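Local atomic coordinates of xyloglucanase (Paenibacillus pabuli, PDB entry 2JEP), a protein that hydrolyses xyloglucan, a plant cell-wall polysaccharide, as an endo-acting glycoside hydrolase of family 5. Residues I86-S91 against L124-N129; A44-G49 against P358-N363; M180-D185 against G226-I231; S262-S267 against I321-S326. All coordinates share one frame; numbering follows the deposited sequence.

In the fold
The chain enters the eight-stranded barrel at strand 45-48, the first half of contact 2. Its partner, strand 357-362, is the last barrel strand, so contact 2 closes the barrel and encloses the other three contacts along the sequence. These follow in series, and none crosses another. Contact 1 joins the second and third strands around helix 106-120. Contact 3 ties together the loops that follow the fourth and fifth strands. Contact 4 pairs the sixth and seventh strands. Side chains connect them inside the barrel. R87 of contact 1 reaches N47 of contact 2, N181 of contact 3 and E323 of contact 4. E182 of contact 3 bonds to H264 of contact 4.

Contact 1 of 4, residues I86-S91 against L124-N129; sequences IRIPVS and LYVIIN
I86-I88 and V126-I128 are paired parallel strands of a beta-alpha-beta unit in the TIM barrel, with helix 106-120 as the crossover. Three backbone bonds join them: I86 N to Y125 O, I127 N to I86 O, and I88 N to I127 O, the last at 2.8 Å. I86, I88, V126 and I128 face the helix layer. There I88 CD1 touches V126 CG1 at 3.6 Å. I86 CG1 meets L124 CD1 at 3.7 Å. V126 also rests on A119 and I128 on V116, both of helix 106-120.

R87 and I127 point to the other face, into the barrel. R87 CG lies anti to the backbone N (chi1 178°) and its chain runs extended to NE. This carries the guanidinium to salt bridges with E178 and E323 and to hydrogen bonds with N181 and N47. N129 ND2 sits over one face of that group, 3.3 Å from R87 NH2. Both are donors, so this is packing and not a bond. The amide plane stands 85° from the guanidinium plane.

The amide of N129 is fixed at both ends. ND2 bonds to H131 ND1, while OD1 accepts from V90 N, two residues beyond strand 85-88. An alanine here would probably leave V90 N without its acceptor, H131 without its amide partner, and a gap beside the guanidinium. The V90 N to N129 OD1 bond is 3.0 Å long, with 161° at the hydrogen.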
# COMPACT_ATOMS: atom_id res chain seq x y z
N ILE A 86 -9.23 -4.34 0.41
CA ILE A 86 -8.52 -4.47 -0.85
C ILE A 86 -7.77 -3.17 -1.12
O ILE A 86 -8.40 -2.11 -1.15
CB ILE A 86 -9.49 -4.71 -2.03
CG1 ILE A 86 -10.46 -5.86 -1.73
CG2 ILE A 86 -8.68 -4.92 -3.33
CD1 ILE A 86 -9.79 -7.20 -1.67
N ARG A 87 -6.45 -3.25 -1.31
CA ARG A 87 -5.67 -2.11 -1.76
C ARG A 87 -5.50 -2.21 -3.25
O ARG A 87 -5.12 -3.27 -3.77
CB ARG A 87 -4.32 -2.04 -1.06
CG ARG A 87 -3.42 -0.88 -1.52
CD ARG A 87 -2.32 -0.63 -0.53
NE ARG A 87 -1.40 0.43 -0.91
CZ ARG A 87 -0.21 0.28 -1.51
NH1 ARG A 87 0.17 -0.90 -1.99
NH2 ARG A 87 0.60 1.35 -1.64
N ILE A 88 -5.78 -1.11 -3.95
CA ILE A 88 -5.77 -1.05 -5.40
C ILE A 88 -4.71 -0.03 -5.83
O ILE A 88 -4.97 1.17 -5.89
CB ILE A 88 -7.15 -0.67 -6.00
CG1 ILE A 88 -8.25 -1.63 -5.50
CG2 ILE A 88 -7.08 -0.61 -7.52
CD1 ILE A 88 -9.64 -1.25 -5.97
N PRO A 89 -3.51 -0.53 -6.15
CA PRO A 89 -2.51 0.35 -6.78
C PRO A 89 -3.07 0.93 -8.10
O PRO A 89 -3.63 0.18 -8.88
CB PRO A 89 -1.36 -0.61 -7.04
CG PRO A 89 -1.49 -1.67 -6.00
CD PRO A 89 -2.97 -1.88 -5.91
N VAL A 90 -2.89 2.23 -8.32
CA VAL A 90 -3.34 2.88 -9.54
C VAL A 90 -2.26 3.83 -10.03
O VAL A 90 -1.78 4.68 -9.27
CB VAL A 90 -4.64 3.69 -9.34
CG1 VAL A 90 -5.12 4.26 -10.69
CG2 VAL A 90 -5.74 2.84 -8.72
N SER A 91 -1.87 3.68 -11.30
CA SER A 91 -0.98 4.65 -11.94
C SER A 91 -1.76 5.53 -12.89
O SER A 91 -2.81 5.13 -13.40
CB SER A 91 0.13 3.93 -12.72
OG SER A 91 1.01 3.28 -11.83
N LEU A 124 -16.40 -4.42 1.19
CA LEU A 124 -15.00 -4.39 1.60
C LEU A 124 -14.52 -2.96 1.78
O LEU A 124 -15.06 -2.04 1.18
CB LEU A 124 -14.16 -5.07 0.52
CG LEU A 124 -14.50 -6.54 0.29
CD1 LEU A 124 -13.83 -7.05 -0.97
CD2 LEU A 124 -14.12 -7.43 1.48
N TYR A 125 -13.49 -2.78 2.60
CA TYR A 125 -12.73 -1.54 2.61
C TYR A 125 -11.85 -1.55 1.35
O TYR A 125 -11.39 -2.61 0.90
CB TYR A 125 -11.85 -1.45 3.86
CG TYR A 125 -12.60 -0.95 5.06
CD1 TYR A 125 -13.36 -1.81 5.85
CD2 TYR A 125 -12.58 0.39 5.39
CE1 TYR A 125 -14.09 -1.32 6.93
CE2 TYR A 125 -13.29 0.87 6.47
CZ TYR A 125 -14.04 0.02 7.23
OH TYR A 125 -14.74 0.55 8.32
N VAL A 126 -11.63 -0.36 0.81
CA VAL A 126 -10.90 -0.20 -0.43
C VAL A 126 -9.95 0.98 -0.28
O VAL A 126 -10.37 2.03 0.22
CB VAL A 126 -11.85 0.08 -1.61
CG1 VAL A 126 -11.07 0.16 -2.93
CG2 VAL A 126 -12.96 -0.96 -1.68
N ILE A 127 -8.70 0.79 -0.71
CA ILE A 127 -7.72 1.87 -0.73
C ILE A 127 -7.31 2.09 -2.19
O ILE A 127 -6.97 1.13 -2.88
CB ILE A 127 -6.46 1.49 0.07
CG1 ILE A 127 -6.79 1.16 1.54
CG2 ILE A 127 -5.38 2.60 -0.05
CD1 ILE A 127 -5.67 0.46 2.29
N ILE A 128 -7.35 3.34 -2.66
CA ILE A 128 -6.82 3.70 -3.98
C ILE A 128 -5.71 4.74 -3.79
O ILE A 128 -5.78 5.58 -2.90
CB ILE A 128 -7.88 4.23 -4.97
CG1 ILE A 128 -8.60 5.46 -4.44
CG2 ILE A 128 -8.81 3.10 -5.32
CD1 ILE A 128 -9.61 6.05 -5.44
N ASN A 129 -4.67 4.66 -4.62
CA ASN A 129 -3.50 5.53 -4.45
C ASN A 129 -3.05 6.15 -5.77
O ASN A 129 -3.77 6.07 -6.78
CB ASN A 129 -2.37 4.75 -3.77
CG ASN A 129 -1.71 3.73 -4.67
OD1 ASN A 129 -2.03 3.64 -5.85
ND2 ASN A 129 -0.75 2.98 -4.13

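Contact 2 of 4, residues A44-G49 against P358-N363; sequences AGWNLG and PVYWDN
Strands 45-48 and 358-362 run parallel, their axes 4.2 Å apart at closest and 32° askew, where the first and last strands close the TIM barrel. G45 N bonds to P358 O, Y360 N to G45 O at 2.9 Å, and N47 N to Y360 O at 2.8 Å. A water bridges G45 O and P358 O. The CA atoms of G45 and V359 are 4.0 Å apart, and a CB on G45 would run into V359 CG2.

Y360 O is gripped twice by N47. Besides the backbone bond, N47 ND2 reaches it at 3.0 Å from above the carbonyl plane, while lying close to V359 CG1. ND2 also donates to G322 O, and OD1 accepts from R87. N47 CG packs 3.4 Å from W361 CE3, the amide and ring planes 56° apart. Further along, W361 CH2 lies 3.6 Å from G49 CA.

On the other face, W46 meets D362. D362 OD2 also accepts from L373 N, and OD1 forms a salt bridge with R376. With W46 CG anti to its backbone N (chi1 -179°), NE1 donates to D362 OD2 at 2.9 Å, from above the carboxylate plane.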
# COMPACT_ATOMS: atom_id res chain seq x y z
N ALA A 44 -7.64 -8.19 7.68
CA ALA A 44 -6.47 -8.43 6.85
C ALA A 44 -6.78 -7.92 5.46
O ALA A 44 -7.88 -8.14 4.92
CB ALA A 44 -6.11 -9.91 6.81
N GLY A 45 -5.83 -7.22 4.88
CA GLY A 45 -5.98 -6.73 3.53
C GLY A 45 -5.20 -7.48 2.47
O GLY A 45 -4.31 -8.26 2.78
N TRP A 46 -5.57 -7.22 1.23
CA TRP A 46 -4.96 -7.87 0.08
C TRP A 46 -4.80 -6.84 -1.03
O TRP A 46 -5.73 -6.10 -1.34
CB TRP A 46 -5.83 -9.03 -0.34
CG TRP A 46 -5.37 -9.86 -1.50
CD1 TRP A 46 -4.62 -10.98 -1.45
CD2 TRP A 46 -5.71 -9.66 -2.89
NE1 TRP A 46 -4.47 -11.51 -2.74
CE2 TRP A 46 -5.14 -10.72 -3.63
CE3 TRP A 46 -6.48 -8.70 -3.57
CZ2 TRP A 46 -5.31 -10.84 -5.01
CZ3 TRP A 46 -6.64 -8.83 -4.94
CH2 TRP A 46 -6.06 -9.88 -5.64
N ASN A 47 -3.61 -6.79 -1.63
CA ASN A 47 -3.35 -5.89 -2.75
C ASN A 47 -3.69 -6.54 -4.07
O ASN A 47 -3.26 -7.66 -4.36
CB ASN A 47 -1.86 -5.57 -2.85
CG ASN A 47 -1.39 -4.48 -1.92
OD1 ASN A 47 -1.44 -3.28 -2.28
ND2 ASN A 47 -0.91 -4.88 -0.74
N LEU A 48 -4.40 -5.79 -4.89
CA LEU A 48 -4.67 -6.14 -6.27
C LEU A 48 -3.46 -5.72 -7.11
O LEU A 48 -3.49 -4.78 -7.91
CB LEU A 48 -5.98 -5.45 -6.71
CG LEU A 48 -6.49 -5.71 -8.13
CD1 LEU A 48 -6.86 -7.17 -8.36
CD2 LEU A 48 -7.71 -4.80 -8.41
N GLY A 49 -2.35 -6.41 -6.88
CA GLY A 49 -1.08 -5.98 -7.41
C GLY A 49 -0.90 -6.32 -8.88
O GLY A 49 -1.46 -7.30 -9.40
N PRO A 358 -2.57 -5.21 8.47
CA PRO A 358 -1.61 -5.86 7.56
C PRO A 358 -2.25 -6.10 6.20
O PRO A 358 -3.32 -6.70 6.13
CB PRO A 358 -1.33 -7.17 8.27
CG PRO A 358 -2.61 -7.52 8.98
CD PRO A 358 -3.34 -6.21 9.24
N VAL A 359 -1.61 -5.62 5.13
CA VAL A 359 -2.13 -5.78 3.78
C VAL A 359 -1.12 -6.54 2.90
O VAL A 359 -0.04 -6.06 2.63
CB VAL A 359 -2.45 -4.40 3.14
CG1 VAL A 359 -3.17 -4.56 1.81
CG2 VAL A 359 -3.28 -3.52 4.12
N TYR A 360 -1.48 -7.77 2.51
CA TYR A 360 -0.59 -8.67 1.80
C TYR A 360 -0.35 -8.20 0.36
O TYR A 360 -1.29 -7.80 -0.33
CB TYR A 360 -1.19 -10.10 1.81
CG TYR A 360 -0.32 -11.08 1.09
CD1 TYR A 360 0.80 -11.63 1.72
CD2 TYR A 360 -0.54 -11.39 -0.24
CE1 TYR A 360 1.66 -12.47 1.04
CE2 TYR A 360 0.30 -12.22 -0.93
CZ TYR A 360 1.40 -12.75 -0.30
OH TYR A 360 2.28 -13.55 -1.00
N TRP A 361 0.90 -8.32 -0.10
CA TRP A 361 1.26 -7.97 -1.47
C TRP A 361 1.12 -9.19 -2.38
O TRP A 361 1.92 -10.10 -2.32
CB TRP A 361 2.69 -7.41 -1.57
CG TRP A 361 3.04 -7.12 -2.98
CD1 TRP A 361 3.86 -7.82 -3.79
CD2 TRP A 361 2.46 -6.09 -3.81
NE1 TRP A 361 3.86 -7.30 -5.07
CE2 TRP A 361 2.99 -6.24 -5.11
CE3 TRP A 361 1.57 -5.05 -3.57
CZ2 TRP A 361 2.65 -5.39 -6.15
CZ3 TRP A 361 1.23 -4.21 -4.60
CH2 TRP A 361 1.76 -4.38 -5.88
N ASP A 362 0.10 -9.17 -3.25
CA ASP A 362 -0.17 -10.24 -4.21
C ASP A 362 -0.05 -9.63 -5.59
O ASP A 362 -0.82 -8.73 -5.94
CB ASP A 362 -1.58 -10.76 -3.98
CG ASP A 362 -1.91 -12.00 -4.78
OD1 ASP A 362 -1.63 -12.00 -6.00
OD2 ASP A 362 -2.47 -12.97 -4.18
N ASN A 363 0.90 -10.10 -6.39
CA ASN A 363 1.13 -9.58 -7.72
C ASN A 363 0.58 -10.45 -8.85
O ASN A 363 0.78 -10.14 -10.01
CB ASN A 363 2.61 -9.29 -7.94
CG ASN A 363 3.46 -10.52 -8.08
OD1 ASN A 363 3.01 -11.64 -7.80
ND2 ASN A 363 4.70 -10.34 -8.55
O HOH W 1 -3.15 -9.67 4.95

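Contact 3 of 4, residues M180-D185 against G226-I231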
# COMPACT_ATOMS: atom_id res chain seq x y z
N MET A 180 0.04 8.65 -2.06
CA MET A 180 1.08 8.22 -2.98
C MET A 180 1.62 6.92 -2.41
O MET A 180 1.12 6.45 -1.38
CB MET A 180 2.15 9.31 -3.14
CG MET A 180 2.76 9.74 -1.83
SD MET A 180 3.40 11.44 -1.88
CE MET A 180 4.10 11.59 -0.25
N ASN A 181 2.58 6.32 -3.11
CA ASN A 181 3.03 4.98 -2.76
C ASN A 181 4.38 5.04 -2.05
O ASN A 181 4.43 5.38 -0.86
CB ASN A 181 3.00 4.10 -4.03
CG ASN A 181 3.48 2.69 -3.78
OD1 ASN A 181 3.09 2.09 -2.78
ND2 ASN A 181 4.33 2.16 -4.68
N GLU A 182 5.45 4.71 -2.77
CA GLU A 182 6.82 4.68 -2.23
C GLU A 182 7.60 5.81 -2.89
O GLU A 182 7.96 5.73 -4.06
CB GLU A 182 7.49 3.34 -2.54
CG GLU A 182 6.78 2.18 -1.89
CD GLU A 182 7.37 0.81 -2.23
OE1 GLU A 182 8.18 0.70 -3.20
OE2 GLU A 182 7.01 -0.17 -1.53
N VAL A 183 7.76 6.89 -2.12
CA VAL A 183 8.25 8.18 -2.64
C VAL A 183 9.59 8.49 -1.98
O VAL A 183 9.71 8.59 -0.76
CB VAL A 183 7.18 9.26 -2.40
CG1 VAL A 183 7.69 10.68 -2.64
CG2 VAL A 183 5.97 8.97 -3.33
N PHE A 184 10.62 8.56 -2.83
CA PHE A 184 11.97 8.88 -2.43
C PHE A 184 12.75 9.28 -3.69
O PHE A 184 12.14 9.46 -4.75
CB PHE A 184 12.65 7.76 -1.61
CG PHE A 184 13.07 6.51 -2.38
CD1 PHE A 184 12.28 5.90 -3.35
CD2 PHE A 184 14.27 5.90 -2.03
CE1 PHE A 184 12.73 4.72 -4.00
CE2 PHE A 184 14.69 4.73 -2.65
CZ PHE A 184 13.92 4.16 -3.64
N ASP A 185 14.07 9.45 -3.54
CA ASP A 185 14.93 9.88 -4.62
C ASP A 185 15.70 8.73 -5.24
O ASP A 185 16.55 8.99 -6.11
CB ASP A 185 15.91 10.98 -4.16
CG ASP A 185 16.86 10.50 -3.06
OD1 ASP A 185 16.70 9.35 -2.62
OD2 ASP A 185 17.74 11.33 -2.67
N GLY A 226 5.49 8.11 4.92
CA GLY A 226 6.76 8.82 4.94
C GLY A 226 7.69 8.32 3.86
O GLY A 226 7.27 7.75 2.86
N TRP A 227 8.98 8.57 4.04
CA TRP A 227 10.00 8.34 3.03
C TRP A 227 10.11 6.86 2.65
O TRP A 227 10.44 6.02 3.49
CB TRP A 227 11.34 8.81 3.58
CG TRP A 227 12.47 8.78 2.62
CD1 TRP A 227 13.41 7.81 2.46
CD2 TRP A 227 12.84 9.84 1.73
NE1 TRP A 227 14.33 8.18 1.53
CE2 TRP A 227 14.01 9.43 1.05
CE3 TRP A 227 12.30 11.10 1.44
CZ2 TRP A 227 14.64 10.22 0.11
CZ3 TRP A 227 12.93 11.89 0.51
CH2 TRP A 227 14.09 11.45 -0.15
N ASN A 228 9.84 6.57 1.37
CA ASN A 228 9.99 5.22 0.83
C ASN A 228 9.24 4.16 1.62
O ASN A 228 9.64 3.00 1.62
CB ASN A 228 11.45 4.80 0.68
CG ASN A 228 11.61 3.71 -0.34
OD1 ASN A 228 10.80 3.59 -1.28
ND2 ASN A 228 12.68 2.92 -0.19
N THR A 229 8.14 4.55 2.25
CA THR A 229 7.35 3.65 3.11
C THR A 229 8.22 2.90 4.14
O THR A 229 7.88 1.81 4.58
CB THR A 229 6.42 2.70 2.33
OG1 THR A 229 7.18 1.83 1.49
CG2 THR A 229 5.38 3.46 1.52
N ASN A 230 9.32 3.54 4.53
CA ASN A 230 10.30 2.90 5.41
C ASN A 230 10.01 3.24 6.87
O ASN A 230 10.01 4.43 7.24
CB ASN A 230 11.69 3.41 5.00
CG ASN A 230 12.81 2.82 5.81
OD1 ASN A 230 13.01 3.16 6.95
ND2 ASN A 230 13.56 1.96 5.19
N ILE A 231 9.82 2.22 7.70
CA ILE A 231 9.50 2.45 9.11
C ILE A 231 10.53 3.34 9.81
O ILE A 231 10.18 4.36 10.40
CB ILE A 231 9.31 1.12 9.86
CG1 ILE A 231 7.97 0.47 9.43
CG2 ILE A 231 9.34 1.33 11.38
CD1 ILE A 231 7.75 -0.96 9.95
O HOH W 2 6.54 6.79 0.39
O HOH W 3 10.74 1.86 -3.37
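F184 meets W227 with its CB and N228 with its ring, where two loops join at the C-terminal end of the barrel, the end that holds the active site in this family. F184 CB makes a CH-pi contact over the five-membered ring of W227, 3.4 Å from W227 CE2. F184 CG stands between the backbone N and the carbonyl carbon (chi1 73°), which lays the ring alongside the N228 side chain. The N228 amide stacks on the F184 ring with the planes 10° apart. The amide carbon, N228 CG, lies over the centre of the ring, 3.8 Å from F184 CG. N228 OD1 lies over the CD1-CE1 bond, 3.4 Å from F184 CD1. N228 ND2 lies toward F184 CE2 at 3.7 Å. CZ, the tip, lies 3.9 Å from N228 ND2. W227 NE1 comes to the edge of this ring.

One direct hydrogen bond joins the loops, N228 N to V183 O at 2.9 Å. A water adds to it by bonding N181 O, V183 N and G226 O. A second water links N228 OD1 to E182 OE1, which also bonds to Y135 OH. T229 CG2 touches N181 O at 3.2 Å.

The loops follow strands 175-178 and 222-225. W227 packs on Y195 and Y196 of helix 193-211. T229 lies against S262 and H264 of strand 259-265, and N230 caps the start of helix 231-235.

Contact 4 of 4, residues S262-S267 against I321-S326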
# COMPACT_ATOMS: atom_id res chain seq x y z
N SER A 262 1.06 5.09 6.47
CA SER A 262 1.47 3.93 5.68
C SER A 262 2.92 3.57 5.89
O SER A 262 3.74 4.46 5.96
CB SER A 262 1.31 4.27 4.21
OG SER A 262 1.91 3.33 3.37
N ALA A 263 3.21 2.26 5.99
CA ALA A 263 4.58 1.75 5.83
C ALA A 263 4.47 0.41 5.11
O ALA A 263 3.38 -0.22 5.11
CB ALA A 263 5.33 1.59 7.20
N HIS A 264 5.56 0.00 4.46
CA HIS A 264 5.65 -1.30 3.80
C HIS A 264 6.73 -2.13 4.46
O HIS A 264 7.65 -1.58 5.03
CB HIS A 264 5.95 -1.12 2.31
CG HIS A 264 4.86 -0.46 1.53
ND1 HIS A 264 5.00 -0.04 0.22
CD2 HIS A 264 3.62 -0.06 1.92
CE1 HIS A 264 3.86 0.53 -0.17
NE2 HIS A 264 3.00 0.52 0.84
N TYR A 265 6.61 -3.45 4.38
CA TYR A 265 7.52 -4.32 5.12
C TYR A 265 7.88 -5.56 4.33
O TYR A 265 7.03 -6.41 4.07
CB TYR A 265 6.90 -4.73 6.45
CG TYR A 265 7.88 -5.33 7.43
CD1 TYR A 265 8.73 -4.51 8.15
CD2 TYR A 265 8.02 -6.71 7.59
CE1 TYR A 265 9.65 -5.06 9.04
CE2 TYR A 265 8.93 -7.24 8.46
CZ TYR A 265 9.74 -6.41 9.18
OH TYR A 265 10.67 -6.91 10.08
N TYR A 266 9.16 -5.67 3.98
CA TYR A 266 9.70 -6.80 3.26
C TYR A 266 11.06 -7.20 3.85
O TYR A 266 11.94 -7.67 3.12
CB TYR A 266 9.86 -6.47 1.79
CG TYR A 266 8.59 -6.17 1.00
CD1 TYR A 266 7.84 -7.19 0.46
CD2 TYR A 266 8.20 -4.88 0.75
CE1 TYR A 266 6.75 -6.92 -0.34
CE2 TYR A 266 7.10 -4.60 -0.04
CZ TYR A 266 6.36 -5.62 -0.56
OH TYR A 266 5.31 -5.40 -1.42
N SER A 267 11.23 -7.01 5.16
CA SER A 267 12.51 -7.31 5.79
C SER A 267 12.51 -8.68 6.41
O SER A 267 11.51 -9.10 6.97
CB SER A 267 12.83 -6.29 6.87
OG SER A 267 12.99 -4.98 6.33
N ILE A 321 0.09 -1.29 7.29
CA ILE A 321 1.26 -1.89 6.69
C ILE A 321 0.76 -2.33 5.31
O ILE A 321 0.25 -3.44 5.10
CB ILE A 321 1.81 -3.06 7.51
CG1 ILE A 321 2.13 -2.60 8.94
CG2 ILE A 321 3.02 -3.68 6.80
CD1 ILE A 321 3.16 -1.49 9.10
N GLY A 322 0.82 -1.39 4.37
CA GLY A 322 0.11 -1.52 3.11
C GLY A 322 0.59 -2.57 2.15
O GLY A 322 -0.11 -2.89 1.21
N GLU A 323 1.80 -3.07 2.40
CA GLU A 323 2.36 -4.21 1.64
C GLU A 323 3.27 -5.00 2.56
O GLU A 323 4.06 -4.42 3.30
CB GLU A 323 3.22 -3.75 0.46
CG GLU A 323 2.50 -2.88 -0.56
CD GLU A 323 3.36 -2.42 -1.71
OE1 GLU A 323 4.47 -2.97 -1.88
OE2 GLU A 323 2.90 -1.51 -2.44
N PHE A 324 3.18 -6.32 2.47
CA PHE A 324 4.17 -7.22 3.04
C PHE A 324 4.05 -8.54 2.27
O PHE A 324 3.01 -8.84 1.69
CB PHE A 324 3.96 -7.46 4.54
CG PHE A 324 2.79 -8.35 4.86
CD1 PHE A 324 1.53 -7.83 4.97
CD2 PHE A 324 2.95 -9.70 5.08
CE1 PHE A 324 0.45 -8.65 5.23
CE2 PHE A 324 1.88 -10.51 5.35
CZ PHE A 324 0.63 -10.00 5.42
N GLY A 325 5.09 -9.38 2.35
CA GLY A 325 5.05 -10.69 1.74
C GLY A 325 6.44 -11.19 1.40
O GLY A 325 7.44 -10.47 1.55
N SER A 326 6.49 -12.42 0.88
CA SER A 326 7.74 -13.04 0.49
C SER A 326 7.60 -13.80 -0.82
O SER A 326 6.55 -14.42 -1.09
CB SER A 326 8.29 -13.93 1.60
OG SER A 326 7.40 -14.96 1.95
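A263 and Y265 carry the backbone bonds. A263 O accepts from G322 N, and Y265 N donates to E323 O at 2.9 Å. Y265 O is buried with no hydrogen-bond donor in the model, but F324 CA approaches it at 3.1 Å.

Apolar contacts lie on the outward face, under helices 298-313 and 336-353. There Y265 CB meets I321 CG2 at 4.0 Å. The two segments belong to the sixth and seventh strands of the TIM barrel, joined through helix 298-313.

On the inward face E323 CG makes a CH-pi contact over the centre of the H264 ring, 3.7 Å from its centroid. This CG is anti to its carbonyl carbon (chi1 -59°), with the chain extended beyond. The carboxylate follows at 21° to the ring plane, with CD over the CE1-ND1 rim and OE2 beyond it, 3.2 Å from H264 CE1. H264 ND1 is bonded to E182 OE2.

Polar bonds hold both E323 carboxylate oxygens. OE2 forms a salt bridge with R87. A phenylalanine in place of Y266 would probably leave E323 OE1 without its donor and the carboxylate freer to turn. Y266 OH donates to E323 OE1 on its anti side at 2.6 Å.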